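Local coordinates for protein listeriolysin O (PDB 4CDB) that forms pores in cholesterol-containing host membranes, inserting after a large conformational change and assembling into an oligomeric complex that lyses cells, at residues A[171-176]-A[194-199]; A[303-308]-A[319-324]. One frame throughout, in Å; residues are numbered along the deposited sequence.

Contact 1 (A[171-176]-A[194-199]); sequences EMAYSE and LNVNFG. With NA (sodium ion), chain K; NA (sodium ion), chain S.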
# COMPACT_ATOMS: atom_id res chain seq x y z
N GLU A 171 -1.44 0.39 -0.30
CA GLU A 171 -0.95 0.89 -1.59
C GLU A 171 -0.54 -0.25 -2.51
O GLU A 171 0.14 -1.19 -2.07
CB GLU A 171 0.25 1.81 -1.39
CG GLU A 171 -0.08 3.29 -1.26
CD GLU A 171 -0.64 3.88 -2.54
OE1 GLU A 171 -0.28 3.41 -3.64
OE2 GLU A 171 -1.44 4.84 -2.44
N MET A 172 -0.92 -0.16 -3.78
CA MET A 172 -0.39 -1.07 -4.78
C MET A 172 1.07 -0.69 -5.00
O MET A 172 1.38 0.45 -5.32
CB MET A 172 -1.17 -0.97 -6.09
CG MET A 172 -2.65 -1.35 -5.98
SD MET A 172 -2.91 -3.03 -5.38
CE MET A 172 -2.01 -3.97 -6.61
N ALA A 173 1.97 -1.65 -4.80
CA ALA A 173 3.40 -1.38 -4.85
C ALA A 173 3.94 -1.23 -6.27
O ALA A 173 3.55 -1.96 -7.18
CB ALA A 173 4.16 -2.48 -4.11
N TYR A 174 4.85 -0.27 -6.45
CA TYR A 174 5.48 -0.04 -7.75
C TYR A 174 6.96 0.31 -7.63
O TYR A 174 7.77 -0.10 -8.47
CB TYR A 174 4.73 1.04 -8.54
CG TYR A 174 3.34 0.63 -8.93
CD1 TYR A 174 3.13 -0.35 -9.89
CD2 TYR A 174 2.23 1.20 -8.33
CE1 TYR A 174 1.85 -0.74 -10.26
CE2 TYR A 174 0.94 0.83 -8.68
CZ TYR A 174 0.76 -0.15 -9.65
OH TYR A 174 -0.51 -0.53 -10.01
N SER A 175 7.33 1.05 -6.59
CA SER A 175 8.73 1.38 -6.34
C SER A 175 9.00 1.60 -4.86
O SER A 175 8.10 1.95 -4.09
CB SER A 175 9.17 2.60 -7.15
OG SER A 175 8.63 3.79 -6.62
N GLU A 176 10.26 1.41 -4.45
CA GLU A 176 10.66 1.62 -3.07
C GLU A 176 10.40 3.06 -2.64
O GLU A 176 9.86 3.31 -1.56
CB GLU A 176 12.14 1.28 -2.88
CG GLU A 176 12.65 1.51 -1.46
CD GLU A 176 14.16 1.40 -1.35
OE1 GLU A 176 14.86 2.29 -1.87
OE2 GLU A 176 14.65 0.42 -0.74
N LEU A 194 9.53 -8.51 3.99
CA LEU A 194 8.49 -8.61 2.97
C LEU A 194 9.06 -8.91 1.58
O LEU A 194 8.53 -9.75 0.86
CB LEU A 194 7.65 -7.34 2.91
CG LEU A 194 6.75 -7.05 4.11
CD1 LEU A 194 5.89 -5.82 3.85
CD2 LEU A 194 5.89 -8.26 4.44
N ASN A 195 10.13 -8.20 1.23
CA ASN A 195 10.78 -8.35 -0.07
C ASN A 195 9.82 -8.14 -1.25
O ASN A 195 9.53 -9.08 -1.99
CB ASN A 195 11.47 -9.72 -0.18
CG ASN A 195 12.52 -9.94 0.89
OD1 ASN A 195 12.45 -10.89 1.66
ND2 ASN A 195 13.51 -9.05 0.94
N VAL A 196 9.34 -6.92 -1.40
CA VAL A 196 8.46 -6.58 -2.51
C VAL A 196 9.19 -6.72 -3.85
O VAL A 196 10.26 -6.14 -4.04
CB VAL A 196 7.90 -5.15 -2.38
CG1 VAL A 196 7.04 -4.80 -3.58
CG2 VAL A 196 7.12 -5.00 -1.08
N ASN A 197 8.62 -7.50 -4.76
CA ASN A 197 9.25 -7.77 -6.04
C ASN A 197 8.96 -6.68 -7.07
O ASN A 197 8.10 -6.84 -7.94
CB ASN A 197 8.78 -9.13 -6.57
CG ASN A 197 9.71 -9.71 -7.62
OD1 ASN A 197 10.33 -8.98 -8.39
ND2 ASN A 197 9.81 -11.03 -7.66
N PHE A 198 9.69 -5.57 -6.97
CA PHE A 198 9.50 -4.43 -7.86
C PHE A 198 9.84 -4.76 -9.32
O PHE A 198 9.27 -4.18 -10.24
CB PHE A 198 10.32 -3.23 -7.38
CG PHE A 198 9.93 -2.73 -6.02
CD1 PHE A 198 8.69 -2.14 -5.81
CD2 PHE A 198 10.80 -2.83 -4.95
CE1 PHE A 198 8.33 -1.68 -4.56
CE2 PHE A 198 10.45 -2.37 -3.70
CZ PHE A 198 9.21 -1.79 -3.50
N GLY A 199 10.78 -5.68 -9.51
CA GLY A 199 11.19 -6.09 -10.84
C GLY A 199 10.08 -6.79 -11.60
O GLY A 199 9.79 -6.45 -12.75
NA NA K . 0.66 5.52 -4.89
NA NA S . 13.73 -1.58 0.55
O HOH W 1 7.47 -1.95 -10.50
O HOH W 2 14.91 -2.88 2.33
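The ring of Phe198 packs against the backbone of Tyr174, Ser175 and Glu176. Glu176 N lies over one face, offset toward the rim, and is 3.5 Å from Phe198 CZ. Phe198 CE1 comes to 3.4 Å from Ser175 C. Phe198 CD1 is 3.5 Å from Tyr174 O, which meets the ring obliquely. CG of Phe198 stands anti to its carbonyl carbon (chi1 -62°), and the far end of the side chain lies nearer residues 171-176 than its root does. On the opposite face sits CG1 of Val196, again toward the rim. The ring is thus held between a methyl group and a peptide N. Val196 CG1 is anti to its own backbone N (chi1 177°) and also touches Ala173 CB at 3.7 Å.

No direct hydrogen bond joins the two segments. One water bridges them, donating to Tyr174 O at 2.8 Å and to Phe198 O at 2.9 Å. The Glu176 chain passes the ring at CB and then runs extended away from it, and OE2 binds a sodium ion. Glu171 OE1 binds another sodium ion, together with Gln178 and Tyr368.

Residues 176-189 and 196-205 are thought to become membrane-spanning strands in the pore; here they include helices 176-183 and 198-202. Ser175 is the N-cap of helix 176-183, whose Leu179 touches Ala173 and Phe198. Ala173 and Val196 also pack on Val210 of strand 207-222.

Contact 2 (A[303-308]-A[319-324]); sequences SSFKAV and QIIDGN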
# COMPACT_ATOMS: atom_id res chain seq x y z
N SER A 303 -3.95 -15.98 -4.84
CA SER A 303 -3.15 -14.91 -4.23
C SER A 303 -2.60 -15.37 -2.89
O SER A 303 -3.24 -16.13 -2.17
CB SER A 303 -4.00 -13.65 -4.04
OG SER A 303 -4.53 -13.20 -5.27
N SER A 304 -1.40 -14.88 -2.55
CA SER A 304 -0.76 -15.22 -1.28
C SER A 304 -0.55 -13.97 -0.42
O SER A 304 -0.74 -12.85 -0.89
CB SER A 304 0.57 -15.92 -1.53
OG SER A 304 1.45 -15.08 -2.25
N PHE A 305 -0.15 -14.17 0.83
CA PHE A 305 0.16 -13.05 1.70
C PHE A 305 1.38 -13.33 2.56
O PHE A 305 1.67 -14.48 2.90
CB PHE A 305 -1.04 -12.68 2.59
CG PHE A 305 -1.25 -13.61 3.76
CD1 PHE A 305 -2.04 -14.74 3.62
CD2 PHE A 305 -0.67 -13.35 4.99
CE1 PHE A 305 -2.24 -15.60 4.69
CE2 PHE A 305 -0.86 -14.20 6.06
CZ PHE A 305 -1.65 -15.33 5.91
N LYS A 306 2.10 -12.26 2.91
CA LYS A 306 3.19 -12.35 3.86
C LYS A 306 3.01 -11.28 4.94
O LYS A 306 2.77 -10.11 4.64
CB LYS A 306 4.54 -12.19 3.16
CG LYS A 306 5.74 -12.51 4.05
CD LYS A 306 7.02 -12.54 3.24
CE LYS A 306 8.17 -13.13 4.04
NZ LYS A 306 9.45 -13.08 3.29
N ALA A 307 3.12 -11.69 6.20
CA ALA A 307 2.82 -10.79 7.31
C ALA A 307 3.99 -10.63 8.26
O ALA A 307 4.60 -11.61 8.69
CB ALA A 307 1.59 -11.28 8.06
N VAL A 308 4.30 -9.38 8.59
CA VAL A 308 5.28 -9.06 9.63
C VAL A 308 4.55 -8.38 10.79
O VAL A 308 3.91 -7.35 10.60
CB VAL A 308 6.38 -8.13 9.09
CG1 VAL A 308 7.39 -7.82 10.18
CG2 VAL A 308 7.06 -8.76 7.89
N GLN A 319 6.78 -11.71 14.73
CA GLN A 319 6.18 -12.83 14.02
C GLN A 319 6.14 -12.62 12.52
O GLN A 319 5.76 -11.55 12.04
CB GLN A 319 4.76 -13.11 14.53
CG GLN A 319 4.68 -14.18 15.61
CD GLN A 319 3.35 -14.91 15.61
OE1 GLN A 319 3.28 -16.09 15.27
NE2 GLN A 319 2.29 -14.21 16.00
N ILE A 320 6.55 -13.64 11.77
CA ILE A 320 6.47 -13.62 10.32
C ILE A 320 5.63 -14.80 9.81
O ILE A 320 5.90 -15.95 10.14
CB ILE A 320 7.87 -13.64 9.67
CG1 ILE A 320 8.67 -12.41 10.11
CG2 ILE A 320 7.75 -13.67 8.15
CD1 ILE A 320 10.02 -12.29 9.43
N ILE A 321 4.61 -14.49 9.01
CA ILE A 321 3.68 -15.51 8.54
C ILE A 321 3.49 -15.46 7.03
O ILE A 321 3.26 -14.40 6.46
CB ILE A 321 2.30 -15.36 9.22
CG1 ILE A 321 2.43 -15.45 10.74
CG2 ILE A 321 1.32 -16.40 8.70
CD1 ILE A 321 1.13 -15.21 11.48
N ASP A 322 3.61 -16.62 6.39
CA ASP A 322 3.29 -16.76 4.97
C ASP A 322 2.03 -17.60 4.83
O ASP A 322 1.68 -18.37 5.73
CB ASP A 322 4.45 -17.43 4.22
CG ASP A 322 5.75 -16.68 4.37
OD1 ASP A 322 5.99 -15.74 3.59
OD2 ASP A 322 6.55 -17.03 5.27
N GLY A 323 1.33 -17.46 3.70
CA GLY A 323 0.13 -18.24 3.47
C GLY A 323 -0.71 -17.76 2.30
O GLY A 323 -0.27 -16.92 1.51
N ASN A 324 -1.91 -18.30 2.18
CA ASN A 324 -2.83 -17.95 1.10
C ASN A 324 -3.83 -16.89 1.54
O ASN A 324 -4.23 -16.86 2.71
CB ASN A 324 -3.55 -19.19 0.59
CG ASN A 324 -2.62 -20.37 0.37
OD1 ASN A 324 -1.46 -20.19 -0.02
ND2 ASN A 324 -3.10 -21.57 0.64
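Ile321 O accepts the N-H of Ala307 at 2.7 Å, the shortest hydrogen bond between the strands. The N-H...O angle is 156°, and the donor lies in the carbonyl plane. Lys306 CA makes a C-H...O contact with the same oxygen. Ile321 N returns a bond to Ala307 O at 2.9 Å. The next hydrogen-bonded pair, Phe305 with Gly323, is less even: Phe305 N to Gly323 O is 2.8 Å, but the bond from Gly323 N to Phe305 O is weak.

Phe305 carries CG between its backbone N and carbonyl carbon, the crowded position (chi1 77°). The ring reaches back over the partner strand. One face covers Gly323 N, toward the rim. Gly323 has no side chain to block this. Asn324 O meets the ring edge near its plane, 3.1 Å from Phe305 CE1. Ile321 lies beside Phe305, and its CG2 is 4.1 Å from Phe305 CE2. Leu328 and Ile331 also touch this ring.

Lys306 and Asp322 point the other way, side by side. The extended lysine chain runs past the carboxylate, with Lys306 CG 3.3 Å from Asp322 OD1. Lys306 NZ is 4.4 Å from that oxygen, beyond a salt bridge, and is hydrogen-bonded to Ser193 O.

The strands run antiparallel at 167° and form a beta hairpin. Strand 319-324 pairs within the chain with 303-310 alone. In cholesterol-dependent cytolysins such a short edge strand is thought to move aside so that neighbouring subunits can pair in the pore.

In the fold
The two contacts follow each other along the chain and neither nests nor crosses. Contact 1 closes first: the chain leaves strand 165-172, passes through helices 176-183 and 187-194, and returns at 194-199. It then builds strands 207-222 and 262-270. Contact 2 closes later, as a hairpin with ten residues between its segments. Both reach the same antiparallel sheet, in which 165-172 pairs with 207-222, 207-222 with 262-270, 262-270 with 303-310, and 303-310 with 319-324. Their centres are about 15 Å apart. Leu194 joins them directly: its CD2 packs 3.7 Å from Val308 CG2. The end of helix 187-194 is thus laid on the hairpin.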